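Sorting nexin-3 (Saccharomyces cerevisiae, PDB 1OCS) binds phosphatidylinositol 3-phosphate through its PX domain and is required to retain late Golgi membrane proteins by retrieving them from the prevacuolar compartment. Local coordinates at residues 57-61 and 124-128; 85-89 and 131-135. One frame throughout, in Å; residues are numbered along the deposited sequence.

Overall arrangement
This PX domain combines a three-stranded antiparallel sheet with helices, and helix 121-139 is the element both contacts share. From the N terminus, strand 36-46 leads to strand 57-66, whose first half waits for its partner in contact 1. The chain then runs through strand 75-81 into helix 82-89, the first partner of contact 2. Only when helix 121-139 arrives do the loops close: residues 124-128 complete contact 1, and 131-135 complete contact 2. The segments alternate, so the two loops cross rather than nest. The sheet, through strand 57-66, and helix 82-89 are thus tied to helix 121-139, and Tyr60 touching Leu131 joins the two contacts, whose centres lie about 11 Å apart.

Contact 1 of 2, residues 57-61 and 124-128; sequences FTDYE and IEERR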
loop_
_atom_site.group_PDB
_atom_site.type_symbol
_atom_site.label_atom_id
_atom_site.label_comp_id
_atom_site.label_asym_id
_atom_site.label_seq_id
_atom_site.Cartn_x
_atom_site.Cartn_y
_atom_site.Cartn_z
ATOM N N PHE A 57 -10.523 8.326 -11.799
ATOM C CA PHE A 57 -9.753 7.259 -11.171
ATOM C C PHE A 57 -10.016 7.231 -9.673
ATOM O O PHE A 57 -10.558 8.186 -9.110
ATOM C CB PHE A 57 -8.253 7.480 -11.423
ATOM C CG PHE A 57 -7.632 8.551 -10.550
ATOM C CD1 PHE A 57 -6.946 8.210 -9.385
ATOM C CD2 PHE A 57 -7.738 9.898 -10.890
ATOM C CE1 PHE A 57 -6.373 9.194 -8.573
ATOM C CE2 PHE A 57 -7.172 10.889 -10.086
ATOM C CZ PHE A 57 -6.486 10.538 -8.925
ATOM N N THR A 58 -9.648 6.133 -9.022
ATOM C CA THR A 58 -9.829 6.064 -7.582
ATOM C C THR A 58 -8.536 5.674 -6.888
ATOM O O THR A 58 -7.718 4.915 -7.422
ATOM C CB THR A 58 -10.977 5.089 -7.158
ATOM O OG1 THR A 58 -10.439 3.994 -6.420
ATOM C CG2 THR A 58 -11.737 4.576 -8.355
ATOM N N ASP A 59 -8.313 6.252 -5.717
ATOM C CA ASP A 59 -7.129 5.907 -4.956
ATOM C C ASP A 59 -7.542 5.704 -3.511
ATOM O O ASP A 59 -8.676 6.018 -3.129
ATOM C CB ASP A 59 -6.026 6.965 -5.111
ATOM C CG ASP A 59 -6.453 8.349 -4.667
ATOM O OD1 ASP A 59 -5.642 9.276 -4.862
ATOM O OD2 ASP A 59 -7.572 8.513 -4.131
ATOM N N TYR A 60 -6.635 5.150 -2.720
ATOM C CA TYR A 60 -6.915 4.843 -1.330
ATOM C C TYR A 60 -5.890 5.478 -0.417
ATOM O O TYR A 60 -4.727 5.632 -0.784
ATOM C CB TYR A 60 -6.896 3.325 -1.132
ATOM C CG TYR A 60 -7.747 2.581 -2.138
ATOM C CD1 TYR A 60 -7.348 2.469 -3.472
ATOM C CD2 TYR A 60 -8.979 2.042 -1.771
ATOM C CE1 TYR A 60 -8.156 1.846 -4.419
ATOM C CE2 TYR A 60 -9.796 1.414 -2.710
ATOM C CZ TYR A 60 -9.381 1.324 -4.030
ATOM O OH TYR A 60 -10.201 0.739 -4.964
ATOM N N GLU A 61 -6.325 5.843 0.779
ATOM C CA GLU A 61 -5.415 6.441 1.735
ATOM C C GLU A 61 -4.765 5.374 2.611
ATOM O O GLU A 61 -5.420 4.439 3.074
ATOM C CB GLU A 61 -6.151 7.443 2.631
ATOM C CG GLU A 61 -5.273 8.034 3.722
ATOM C CD GLU A 61 -6.027 8.997 4.619
ATOM O OE1 GLU A 61 -6.494 10.033 4.112
ATOM O OE2 GLU A 61 -6.153 8.716 5.825
ATOM N N ILE A 124 -14.869 -1.130 -5.286
ATOM C CA ILE A 124 -14.024 -0.254 -4.483
ATOM C C ILE A 124 -13.970 -0.679 -3.016
ATOM O O ILE A 124 -12.897 -0.701 -2.416
ATOM C CB ILE A 124 -14.480 1.221 -4.599
ATOM C CG1 ILE A 124 -14.282 1.703 -6.044
ATOM C CG2 ILE A 124 -13.668 2.100 -3.654
ATOM C CD1 ILE A 124 -14.726 3.135 -6.301
ATOM N N GLU A 125 -15.116 -1.029 -2.444
ATOM C CA GLU A 125 -15.147 -1.462 -1.050
ATOM C C GLU A 125 -14.411 -2.788 -0.887
ATOM O O GLU A 125 -13.718 -3.006 0.109
ATOM C CB GLU A 125 -16.590 -1.603 -0.554
ATOM C CG GLU A 125 -16.697 -2.184 0.850
ATOM C CD GLU A 125 -15.983 -1.348 1.899
ATOM O OE1 GLU A 125 -15.801 -1.850 3.030
ATOM O OE2 GLU A 125 -15.609 -0.192 1.599
ATOM N N GLU A 126 -14.561 -3.675 -1.867
ATOM C CA GLU A 126 -13.888 -4.965 -1.820
ATOM C C GLU A 126 -12.382 -4.761 -1.914
ATOM O O GLU A 126 -11.615 -5.450 -1.247
ATOM C CB GLU A 126 -14.380 -5.870 -2.955
ATOM C CG GLU A 126 -15.845 -6.281 -2.801
ATOM C CD GLU A 126 -16.307 -7.272 -3.859
ATOM O OE1 GLU A 126 -16.334 -6.908 -5.057
ATOM O OE2 GLU A 126 -16.645 -8.419 -3.487
ATOM N N ARG A 127 -11.956 -3.809 -2.738
ATOM C CA ARG A 127 -10.534 -3.527 -2.864
ATOM C C ARG A 127 -10.010 -2.890 -1.586
ATOM O O ARG A 127 -8.922 -3.224 -1.123
ATOM C CB ARG A 127 -10.260 -2.602 -4.052
ATOM C CG ARG A 127 -10.257 -3.340 -5.371
ATOM C CD ARG A 127 -9.748 -2.496 -6.527
ATOM N NE ARG A 127 -9.378 -3.372 -7.634
ATOM C CZ ARG A 127 -8.962 -2.959 -8.824
ATOM N NH1 ARG A 127 -8.861 -1.661 -9.086
ATOM N NH2 ARG A 127 -8.638 -3.858 -9.745
ATOM N N ARG A 128 -10.788 -1.974 -1.019
ATOM C CA ARG A 128 -10.384 -1.303 0.210
ATOM C C ARG A 128 -10.107 -2.347 1.293
ATOM O O ARG A 128 -9.035 -2.359 1.893
ATOM C CB ARG A 128 -11.483 -0.357 0.690
ATOM C CG ARG A 128 -11.046 0.574 1.806
ATOM C CD ARG A 128 -12.149 0.743 2.828
ATOM N NE ARG A 128 -12.404 -0.515 3.515
ATOM C CZ ARG A 128 -13.366 -0.704 4.411
ATOM N NH1 ARG A 128 -13.512 -1.893 4.980
ATOM N NH2 ARG A 128 -14.183 0.292 4.738
HETATM O O HOH W 1 -9.532 0.928 -7.608
#
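At the edge of the Tyr60 ring, near its plane, lies the carbonyl oxygen of Ile124, 3.8 Å from Tyr60 CE2, and a bridging water sits in the same plane beyond OH. Arg127 CB and the backbone N of Arg128 approach the ring obliquely. This is a strand of the PX-domain sheet packed against the helix that carries Arg127, a residue that binds phosphatidylinositol 3-phosphate. Tyr60 turns CG anti to its own carbonyl carbon (chi1 -50°), which sends the ring toward the helix, where OH rests 3.5 Å from Arg127 CB and 3.6 Å from Arg127 CD. The tyrosine and arginine side chains cross at about a right angle, with ring and guanidinium planes 61° apart. Beyond CD the arginine leads away from the strand; its NH2 bonds to the carbonyl oxygen of Gly111, and Tyr82 makes a cation-pi contact with it, two partners that probably orient this lipid-binding group. Beside the ring, Ile124 CG2 lies 4.0 Å from Tyr60 CE2, while its other branch meets Thr58 tip to tip, CD1 to CG2 at 3.9 Å. Polar linkage is left to the water, which accepts a hydrogen bond from Arg127 NH1 in the guanidinium plane at 3.1 Å and pairs with Tyr60 OH at 2.7 Å.

Contact 2 of 2, residues 85-89 and 131-135; sequences FEFFR and LNTWM
Trp134 reaches across from helix 121-139 to three residues of helix 82-89. From CB, its CG stands anti to the backbone N (chi1 -171°), carrying the indole toward the other helix; chi2 turns its six-membered ring foremost. Trp134 CZ3 comes first, at the edge of the Phe85 ring, 4.1 Å from Phe85 CD1. Trp134 CH2 and CZ3 press against Phe88, CH2 lying 3.7 Å from Phe88 CD2. These two aromatic groups meet rim to rim with planes at 87°, neither covering the other's face. Trp134 CZ2 then packs on the aliphatic chain, 4.0 Å from Arg89 CG, while NE1 donates to the carbonyl oxygen of Pro107, an acceptor it shares with Arg89 NE. One turn earlier, Leu131 lays CD2 over a face of Phe85 in a CH-pi contact, 3.9 Å from the ring centroid. Met135 bends its chain so that SD makes an oblique Met-aromatic contact, 4.0 Å from Phe85 CE1, and CE touches Phe88. The segments run 23° from parallel, their axes no closer than 12.9 Å, a separation filled by these large side chains. Phe154 of helix 149-156 packs against Phe85, Phe88 and Met135, while Ile62 and Val40 bring strands 57-66 and 36-46 up to Phe85 and Leu131.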
loop_
_atom_site.group_PDB
_atom_site.type_symbol
_atom_site.label_atom_id
_atom_site.label_comp_id
_atom_site.label_asym_id
_atom_site.label_seq_id
_atom_site.Cartn_x
_atom_site.Cartn_y
_atom_site.Cartn_z
ATOM N N PHE A 85 -0.200 -0.172 -5.835
ATOM C CA PHE A 85 -0.021 -1.377 -5.029
ATOM C C PHE A 85 0.563 -2.481 -5.915
ATOM O O PHE A 85 1.426 -3.253 -5.481
ATOM C CB PHE A 85 -1.366 -1.849 -4.453
ATOM C CG PHE A 85 -1.819 -1.081 -3.236
ATOM C CD1 PHE A 85 -1.493 -1.525 -1.956
ATOM C CD2 PHE A 85 -2.589 0.070 -3.369
ATOM C CE1 PHE A 85 -1.931 -0.834 -0.821
ATOM C CE2 PHE A 85 -3.032 0.770 -2.236
ATOM C CZ PHE A 85 -2.701 0.314 -0.963
ATOM N N GLU A 86 0.086 -2.557 -7.156
ATOM C CA GLU A 86 0.579 -3.567 -8.087
ATOM C C GLU A 86 2.056 -3.346 -8.376
ATOM O O GLU A 86 2.839 -4.294 -8.428
ATOM C CB GLU A 86 -0.205 -3.528 -9.403
ATOM C CG GLU A 86 -1.608 -4.103 -9.310
ATOM C CD GLU A 86 -2.351 -4.028 -10.638
ATOM O OE1 GLU A 86 -2.527 -2.910 -11.174
ATOM O OE2 GLU A 86 -2.757 -5.092 -11.144
ATOM N N PHE A 87 2.430 -2.090 -8.582
ATOM C CA PHE A 87 3.819 -1.760 -8.851
ATOM C C PHE A 87 4.648 -2.056 -7.603
ATOM O O PHE A 87 5.752 -2.585 -7.695
ATOM C CB PHE A 87 3.954 -0.284 -9.224
ATOM C CG PHE A 87 5.343 0.108 -9.628
ATOM C CD1 PHE A 87 5.956 -0.495 -10.721
ATOM C CD2 PHE A 87 6.045 1.070 -8.912
ATOM C CE1 PHE A 87 7.252 -0.143 -11.095
ATOM C CE2 PHE A 87 7.344 1.430 -9.280
ATOM C CZ PHE A 87 7.946 0.821 -10.372
ATOM N N PHE A 88 4.105 -1.718 -6.437
ATOM C CA PHE A 88 4.791 -1.955 -5.167
ATOM C C PHE A 88 5.074 -3.445 -4.959
ATOM O O PHE A 88 6.173 -3.816 -4.545
ATOM C CB PHE A 88 3.947 -1.410 -4.005
ATOM C CG PHE A 88 4.430 -1.832 -2.640
ATOM C CD1 PHE A 88 5.716 -1.525 -2.209
ATOM C CD2 PHE A 88 3.585 -2.525 -1.778
ATOM C CE1 PHE A 88 6.156 -1.899 -0.936
ATOM C CE2 PHE A 88 4.013 -2.904 -0.505
ATOM C CZ PHE A 88 5.305 -2.587 -0.085
ATOM N N ARG A 89 4.090 -4.296 -5.247
ATOM C CA ARG A 89 4.280 -5.735 -5.073
ATOM C C ARG A 89 5.433 -6.227 -5.947
ATOM O O ARG A 89 6.268 -7.005 -5.494
ATOM C CB ARG A 89 3.001 -6.510 -5.414
ATOM C CG ARG A 89 3.080 -8.013 -5.103
ATOM C CD ARG A 89 1.730 -8.715 -5.319
ATOM N NE ARG A 89 1.732 -10.095 -4.830
ATOM C CZ ARG A 89 2.219 -11.136 -5.502
ATOM N NH1 ARG A 89 2.748 -10.973 -6.710
ATOM N NH2 ARG A 89 2.189 -12.348 -4.957
ATOM N N LEU A 131 -7.140 -4.636 0.243
ATOM C CA LEU A 131 -5.875 -3.917 0.342
ATOM C C LEU A 131 -5.471 -3.671 1.794
ATOM O O LEU A 131 -4.287 -3.719 2.129
ATOM C CB LEU A 131 -5.960 -2.588 -0.411
ATOM C CG LEU A 131 -6.068 -2.700 -1.938
ATOM C CD1 LEU A 131 -6.284 -1.329 -2.528
ATOM C CD2 LEU A 131 -4.809 -3.333 -2.510
ATOM N N ASN A 132 -6.452 -3.398 2.651
ATOM C CA ASN A 132 -6.175 -3.156 4.064
ATOM C C ASN A 132 -5.547 -4.411 4.670
ATOM O O ASN A 132 -4.497 -4.352 5.302
ATOM C CB ASN A 132 -7.467 -2.807 4.815
ATOM C CG ASN A 132 -7.225 -2.519 6.290
ATOM O OD1 ASN A 132 -6.571 -1.536 6.641
ATOM N ND2 ASN A 132 -7.743 -3.386 7.160
ATOM N N THR A 133 -6.192 -5.552 4.455
ATOM C CA THR A 133 -5.696 -6.824 4.972
ATOM C C THR A 133 -4.315 -7.153 4.404
ATOM O O THR A 133 -3.417 -7.576 5.136
ATOM C CB THR A 133 -6.673 -7.971 4.629
ATOM O OG1 THR A 133 -7.919 -7.743 5.295
ATOM C CG2 THR A 133 -6.110 -9.315 5.070
ATOM N N TRP A 134 -4.151 -6.947 3.100
ATOM C CA TRP A 134 -2.886 -7.221 2.423
ATOM C C TRP A 134 -1.757 -6.361 2.996
ATOM O O TRP A 134 -0.673 -6.859 3.301
ATOM C CB TRP A 134 -3.025 -6.930 0.925
ATOM C CG TRP A 134 -1.853 -7.383 0.092
ATOM C CD1 TRP A 134 -1.622 -8.643 -0.378
ATOM C CD2 TRP A 134 -0.763 -6.576 -0.373
ATOM N NE1 TRP A 134 -0.460 -8.671 -1.110
ATOM C CE2 TRP A 134 0.089 -7.416 -1.125
ATOM C CE3 TRP A 134 -0.424 -5.220 -0.229
ATOM C CZ2 TRP A 134 1.262 -6.949 -1.735
ATOM C CZ3 TRP A 134 0.743 -4.755 -0.834
ATOM C CH2 TRP A 134 1.572 -5.621 -1.581
ATOM N N MET A 135 -2.022 -5.066 3.141
ATOM C CA MET A 135 -1.022 -4.137 3.651
ATOM C C MET A 135 -0.590 -4.463 5.079
ATOM O O MET A 135 0.594 -4.383 5.400
ATOM C CB MET A 135 -1.559 -2.705 3.577
ATOM C CG MET A 135 -0.491 -1.638 3.459
ATOM S SD MET A 135 0.623 -1.900 2.047
ATOM C CE MET A 135 2.176 -1.509 2.802
#